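PDB 3BLX: isocitrate dehydrogenase [NAD] subunit 2, mitochondrial from Saccharomyces cerevisiae, which catalyses, with its partner subunit IDH1, the NAD-dependent oxidative decarboxylation of isocitrate to 2-oxoglutarate in the mitochondrial citric acid cycle. Local coordinates for residues 303-306 with 307-311; 341-344 with 345-349. All blocks are in the same frame, centred on the assembly; numbering follows the deposited sequence.

Contact 1 (303-306 with 307-311); sequences VMML and NHMGL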
ATOM      1  N   VAL B 303      11.536  53.502  25.175  1.00 33.89           N
ATOM      2  CA  VAL B 303      11.275  53.822  26.559  1.00 51.98           C
ATOM      3  C   VAL B 303      11.846  52.760  27.481  1.00 58.12           C
ATOM      4  O   VAL B 303      12.558  53.077  28.429  1.00 62.20           O
ATOM      5  CB  VAL B 303       9.782  53.912  26.829  1.00 51.00           C
ATOM      6  CG1 VAL B 303       9.554  54.294  28.255  1.00 48.21           C
ATOM      7  CG2 VAL B 303       9.158  54.909  25.907  1.00 49.50           C
ATOM      8  N   MET B 304      11.523  51.499  27.209  1.00 49.44           N
ATOM      9  CA  MET B 304      12.022  50.406  28.034  1.00 56.78           C
ATOM     10  C   MET B 304      13.543  50.381  28.055  1.00 46.23           C
ATOM     11  O   MET B 304      14.154  50.069  29.075  1.00 44.51           O
ATOM     12  CB  MET B 304      11.510  49.057  27.532  1.00 53.59           C
ATOM     13  CG  MET B 304      10.010  48.849  27.602  1.00 55.96           C
ATOM     14  SD  MET B 304       9.527  47.149  27.140  1.00 46.13           S
ATOM     15  CE  MET B 304      10.045  46.294  28.621  1.00 52.92           C
ATOM     16  N   MET B 305      14.144  50.697  26.913  1.00 49.93           N
ATOM     17  CA  MET B 305      15.597  50.743  26.787  1.00 53.67           C
ATOM     18  C   MET B 305      16.193  51.901  27.607  1.00 72.69           C
ATOM     19  O   MET B 305      17.140  51.712  28.381  1.00 65.49           O
ATOM     20  CB  MET B 305      15.994  50.854  25.320  1.00 44.97           C
ATOM     21  CG  MET B 305      17.482  50.752  25.089  1.00 49.85           C
ATOM     22  SD  MET B 305      17.958  51.067  23.399  1.00 53.23           S
ATOM     23  CE  MET B 305      17.187  52.667  23.087  1.00 69.32           C
ATOM     24  N   LEU B 306      15.632  53.098  27.442  1.00 73.46           N
ATOM     25  CA  LEU B 306      16.036  54.255  28.244  1.00 64.13           C
ATOM     26  C   LEU B 306      16.024  53.883  29.722  1.00 63.09           C
ATOM     27  O   LEU B 306      17.054  53.931  30.393  1.00 58.49           O
ATOM     28  CB  LEU B 306      15.110  55.447  27.970  1.00 59.73           C
ATOM     29  CG  LEU B 306      15.508  56.515  26.928  1.00 63.39           C
ATOM     30  CD1 LEU B 306      16.644  56.087  26.016  1.00 49.86           C
ATOM     31  CD2 LEU B 306      14.296  56.969  26.112  1.00 47.13           C
ATOM     32  N   ASN B 307      14.853  53.485  30.211  1.00 59.48           N
ATOM     33  CA  ASN B 307      14.697  53.047  31.596  1.00 61.81           C
ATOM     34  C   ASN B 307      15.707  51.993  32.028  1.00 65.57           C
ATOM     35  O   ASN B 307      16.027  51.883  33.199  1.00 70.82           O
ATOM     36  CB  ASN B 307      13.284  52.523  31.851  1.00 50.99           C
ATOM     37  CG  ASN B 307      12.284  53.633  32.083  1.00 71.70           C
ATOM     38  OD1 ASN B 307      12.560  54.587  32.812  1.00 80.84           O
ATOM     39  ND2 ASN B 307      11.110  53.518  31.466  1.00 66.03           N
ATOM     40  N   HIS B 308      16.202  51.201  31.094  1.00 59.73           N
ATOM     41  CA  HIS B 308      17.140  50.150  31.457  1.00 74.05           C
ATOM     42  C   HIS B 308      18.535  50.762  31.587  1.00 79.87           C
ATOM     43  O   HIS B 308      19.422  50.212  32.268  1.00 71.42           O
ATOM     44  CB  HIS B 308      17.085  49.002  30.431  1.00 57.11           C
ATOM     45  CG  HIS B 308      18.146  47.959  30.618  1.00 59.84           C
ATOM     46  ND1 HIS B 308      19.119  47.710  29.673  1.00 62.23           N
ATOM     47  CD2 HIS B 308      18.390  47.104  31.636  1.00 71.27           C
ATOM     48  CE1 HIS B 308      19.918  46.748  30.097  1.00 47.70           C
ATOM     49  NE2 HIS B 308      19.497  46.363  31.289  1.00 74.30           N
ATOM     50  N   MET B 309      18.697  51.921  30.951  1.00 77.99           N
ATOM     51  CA  MET B 309      19.974  52.619  30.906  1.00 81.66           C
ATOM     52  C   MET B 309      20.098  53.639  32.036  1.00 92.46           C
ATOM     53  O   MET B 309      21.205  53.989  32.444  1.00 93.97           O
ATOM     54  CB  MET B 309      20.179  53.279  29.537  1.00 69.84           C
ATOM     55  CG  MET B 309      20.555  52.297  28.439  1.00 72.37           C
ATOM     56  SD  MET B 309      20.887  53.059  26.843  1.00 85.08           S
ATOM     57  CE  MET B 309      19.388  53.990  26.621  1.00 63.47           C
ATOM     58  N   GLY B 310      18.965  54.107  32.556  1.00 81.74           N
ATOM     59  CA  GLY B 310      18.973  55.055  33.659  1.00 79.19           C
ATOM     60  C   GLY B 310      18.490  56.444  33.274  1.00 85.19           C
ATOM     61  O   GLY B 310      18.263  57.291  34.134  1.00 83.73           O
ATOM     62  N   LEU B 311      18.339  56.676  31.975  1.00 73.51           N
ATOM     63  CA  LEU B 311      17.816  57.935  31.465  1.00 75.18           C
ATOM     64  C   LEU B 311      16.312  58.040  31.705  1.00 78.74           C
ATOM     65  O   LEU B 311      15.538  58.185  30.759  1.00 68.58           O
ATOM     66  CB  LEU B 311      18.110  58.053  29.974  1.00 71.67           C
ATOM     67  CG  LEU B 311      19.511  57.616  29.535  1.00 83.50           C
ATOM     68  CD1 LEU B 311      19.675  57.782  28.030  1.00100.07           C
ATOM     69  CD2 LEU B 311      20.597  58.381  30.277  1.00 79.70           C
TER
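Leu306 and Leu311 meet across the C-terminal end of helix 296-309, their side chains crossing at about a right angle with Leu306 CD1 4.0 Å from Leu311 CD1. The same CD1 receives the methyl of Met309, Met309 CE lying 3.5 Å away; a bend at chi3 (-54°) folds that thioether end back against the helix. Met305 and Met309 run side by side, long flexible chains suited to an uneven surface, and Val24 touches both. Leu306 also rests on Ala315 and Ile318 of helix 312-326, while Ile51 covers Leu306, Met309 and Leu311. Among the backbone bonds, Leu306 O gathers the closing donors: Gly310 N at 2.9 Å lies nearly in line with the C=O though its N-H is bent, Met309 N at 2.7 Å comes from above the carbonyl plane, and Leu311 N adds a weak 6→1 bond. Gly310 takes a positive phi (111°), where a CB would press on the preceding carbonyl. The buried His308 ring leads away from this turn, meets Phe277, and bonds Gly9 O through NE2. The helix thus ends at a glycine: one carbonyl satisfies several amides, and the leucines before and after the glycine seal the turn with apolar contact.

Contact 2 (341-344 with 345-349); sequences ATTS and SFTEA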
ATOM      1  N   ALA B 341      -3.418  59.539  10.043  1.00 78.60           N
ATOM      2  CA  ALA B 341      -2.056  60.052   9.983  1.00 69.45           C
ATOM      3  C   ALA B 341      -1.104  59.156   9.220  1.00 83.54           C
ATOM      4  O   ALA B 341      -1.416  58.016   8.877  1.00 84.48           O
ATOM      5  CB  ALA B 341      -1.512  60.299  11.367  1.00 73.91           C
ATOM      6  N   THR B 342       0.078  59.698   8.968  1.00 80.52           N
ATOM      7  CA  THR B 342       1.104  59.006   8.224  1.00 79.86           C
ATOM      8  C   THR B 342       2.291  58.869   9.151  1.00 75.58           C
ATOM      9  O   THR B 342       2.362  59.578  10.152  1.00 71.15           O
ATOM     10  CB  THR B 342       1.519  59.820   7.001  1.00 75.12           C
ATOM     11  OG1 THR B 342       2.086  58.948   6.021  1.00102.33           O
ATOM     12  CG2 THR B 342       2.524  60.897   7.386  1.00 59.13           C
ATOM     13  N   THR B 343       3.223  57.969   8.842  1.00 75.57           N
ATOM     14  CA  THR B 343       4.334  57.737   9.765  1.00 73.61           C
ATOM     15  C   THR B 343       5.182  59.002   9.949  1.00 66.63           C
ATOM     16  O   THR B 343       5.766  59.206  11.001  1.00 51.14           O
ATOM     17  CB  THR B 343       5.154  56.441   9.430  1.00 60.90           C
ATOM     18  OG1 THR B 343       6.364  56.383  10.202  1.00 41.91           O
ATOM     19  CG2 THR B 343       5.484  56.375   7.984  1.00 78.69           C
ATOM     20  N   SER B 344       5.200  59.868   8.941  1.00 82.14           N
ATOM     21  CA  SER B 344       5.883  61.162   9.043  1.00 77.67           C
ATOM     22  C   SER B 344       5.092  62.161   9.877  1.00 82.61           C
ATOM     23  O   SER B 344       5.637  62.811  10.771  1.00 71.27           O
ATOM     24  CB  SER B 344       6.116  61.766   7.663  1.00 76.40           C
ATOM     25  OG  SER B 344       6.934  60.929   6.878  1.00101.61           O
ATOM     26  N   SER B 345       3.806  62.295   9.574  1.00 73.87           N
ATOM     27  CA  SER B 345       2.970  63.238  10.292  1.00 64.44           C
ATOM     28  C   SER B 345       2.851  62.861  11.762  1.00 73.10           C
ATOM     29  O   SER B 345       2.705  63.717  12.618  1.00 78.04           O
ATOM     30  CB  SER B 345       1.596  63.316   9.647  1.00 60.06           C
ATOM     31  OG  SER B 345       0.748  62.311  10.136  1.00 67.30           O
ATOM     32  N   PHE B 346       2.921  61.570  12.049  1.00 85.41           N
ATOM     33  CA  PHE B 346       2.879  61.072  13.419  1.00 74.92           C
ATOM     34  C   PHE B 346       4.150  61.464  14.171  1.00 77.38           C
ATOM     35  O   PHE B 346       4.081  61.933  15.302  1.00 76.90           O
ATOM     36  CB  PHE B 346       2.703  59.546  13.418  1.00 89.10           C
ATOM     37  CG  PHE B 346       2.457  58.939  14.783  1.00 85.03           C
ATOM     38  CD1 PHE B 346       1.173  58.602  15.181  1.00 93.10           C
ATOM     39  CD2 PHE B 346       3.511  58.667  15.646  1.00 68.97           C
ATOM     40  CE1 PHE B 346       0.944  58.034  16.422  1.00 80.70           C
ATOM     41  CE2 PHE B 346       3.288  58.095  16.887  1.00 64.27           C
ATOM     42  CZ  PHE B 346       2.005  57.782  17.278  1.00 70.10           C
ATOM     43  N   THR B 347       5.308  61.283  13.545  1.00 77.90           N
ATOM     44  CA  THR B 347       6.576  61.497  14.242  1.00 86.92           C
ATOM     45  C   THR B 347       6.710  62.912  14.800  1.00 89.09           C
ATOM     46  O   THR B 347       7.155  63.092  15.928  1.00 85.70           O
ATOM     47  CB  THR B 347       7.811  61.149  13.371  1.00 75.29           C
ATOM     48  OG1 THR B 347       7.909  62.060  12.270  1.00107.68           O
ATOM     49  CG2 THR B 347       7.690  59.761  12.834  1.00 65.27           C
ATOM     50  N   GLU B 348       6.322  63.914  14.015  1.00 98.59           N
ATOM     51  CA  GLU B 348       6.456  65.302  14.461  1.00 95.33           C
ATOM     52  C   GLU B 348       5.264  65.708  15.314  1.00 96.62           C
ATOM     53  O   GLU B 348       5.390  66.563  16.177  1.00 77.15           O
ATOM     54  CB  GLU B 348       6.667  66.254  13.279  1.00 90.60           C
ATOM     55  CG  GLU B 348       5.712  66.008  12.114  1.00115.21           C
ATOM     56  CD  GLU B 348       6.289  66.458  10.781  1.00127.39           C
ATOM     57  OE1 GLU B 348       5.569  66.383   9.753  1.00113.15           O
ATOM     58  OE2 GLU B 348       7.465  66.879  10.770  1.00122.96           O
ATOM     59  N   ALA B 349       4.114  65.068  15.094  1.00 95.93           N
ATOM     60  CA  ALA B 349       2.959  65.260  15.969  1.00 84.57           C
ATOM     61  C   ALA B 349       3.338  64.901  17.389  1.00 78.16           C
ATOM     62  O   ALA B 349       2.812  65.461  18.343  1.00 76.90           O
ATOM     63  CB  ALA B 349       1.783  64.422  15.508  1.00 73.66           C
TER
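Ser345 and Thr342 are joined where helix 343-352 begins: Thr342 N gives a nearly straight hydrogen bond (173°) to Ser345 OG at 2.9 Å. This is one half of a capping box, in which the third residue of the helix turns back to the amide of the N-cap. Serine suits the position because its hydroxyl sits one bond beyond CB, and chi1 of 85° sets OG between the backbone N and carbonyl carbon, facing the chain before the helix. Ala341, a small residue, brings its CB to 3.3 Å from the same OG. The first helical bond follows, Phe346 N to Thr342 O at 2.8 Å. One turn on, Thr347 OG1 donates to Ser344 O at 2.8 Å, tilted 21° from the carbonyl plane, and Glu348 N adds a weak bond to that oxygen. With a valine in place of Thr347 this hydroxyl is gone, and Ser344 O would probably lose its short bond and be held mainly by the weak one from Glu348 N. Farther out, Asp291 positions the start: its backbone O bonds Thr342 OG1 and its OD1 bonds Ser344 OG, while Phe346 packs on Ile326 of helix 312-326. Since the Thr342 hydroxyl is committed to Asp291 and makes no capping bond, the box stays half built, and hydroxyl-to-backbone bonds together with an outside loop fix the helix start.

Overall arrangement
The two contacts mark opposite events: contact 1 ends helix 296-309, and contact 2 starts helix 343-352. Their centres are 24 Å apart and their nearest atoms about 11 Å, so they do not touch. Both nevertheless lean on helix 312-326, contact 1 along its first half and contact 2 at its end, through Ile326. Contact 1 lies nearer the chain centre, about 13 Å against 24 Å for contact 2, though both are partly buried; consistent with its place beside strands 275-279 and 51-52, its apolar side chains are mostly leucine and methionine. Contact 2, farther out and away from the annotated sites, relies on serine and threonine hydroxyls instead. No other subunit reaches either contact.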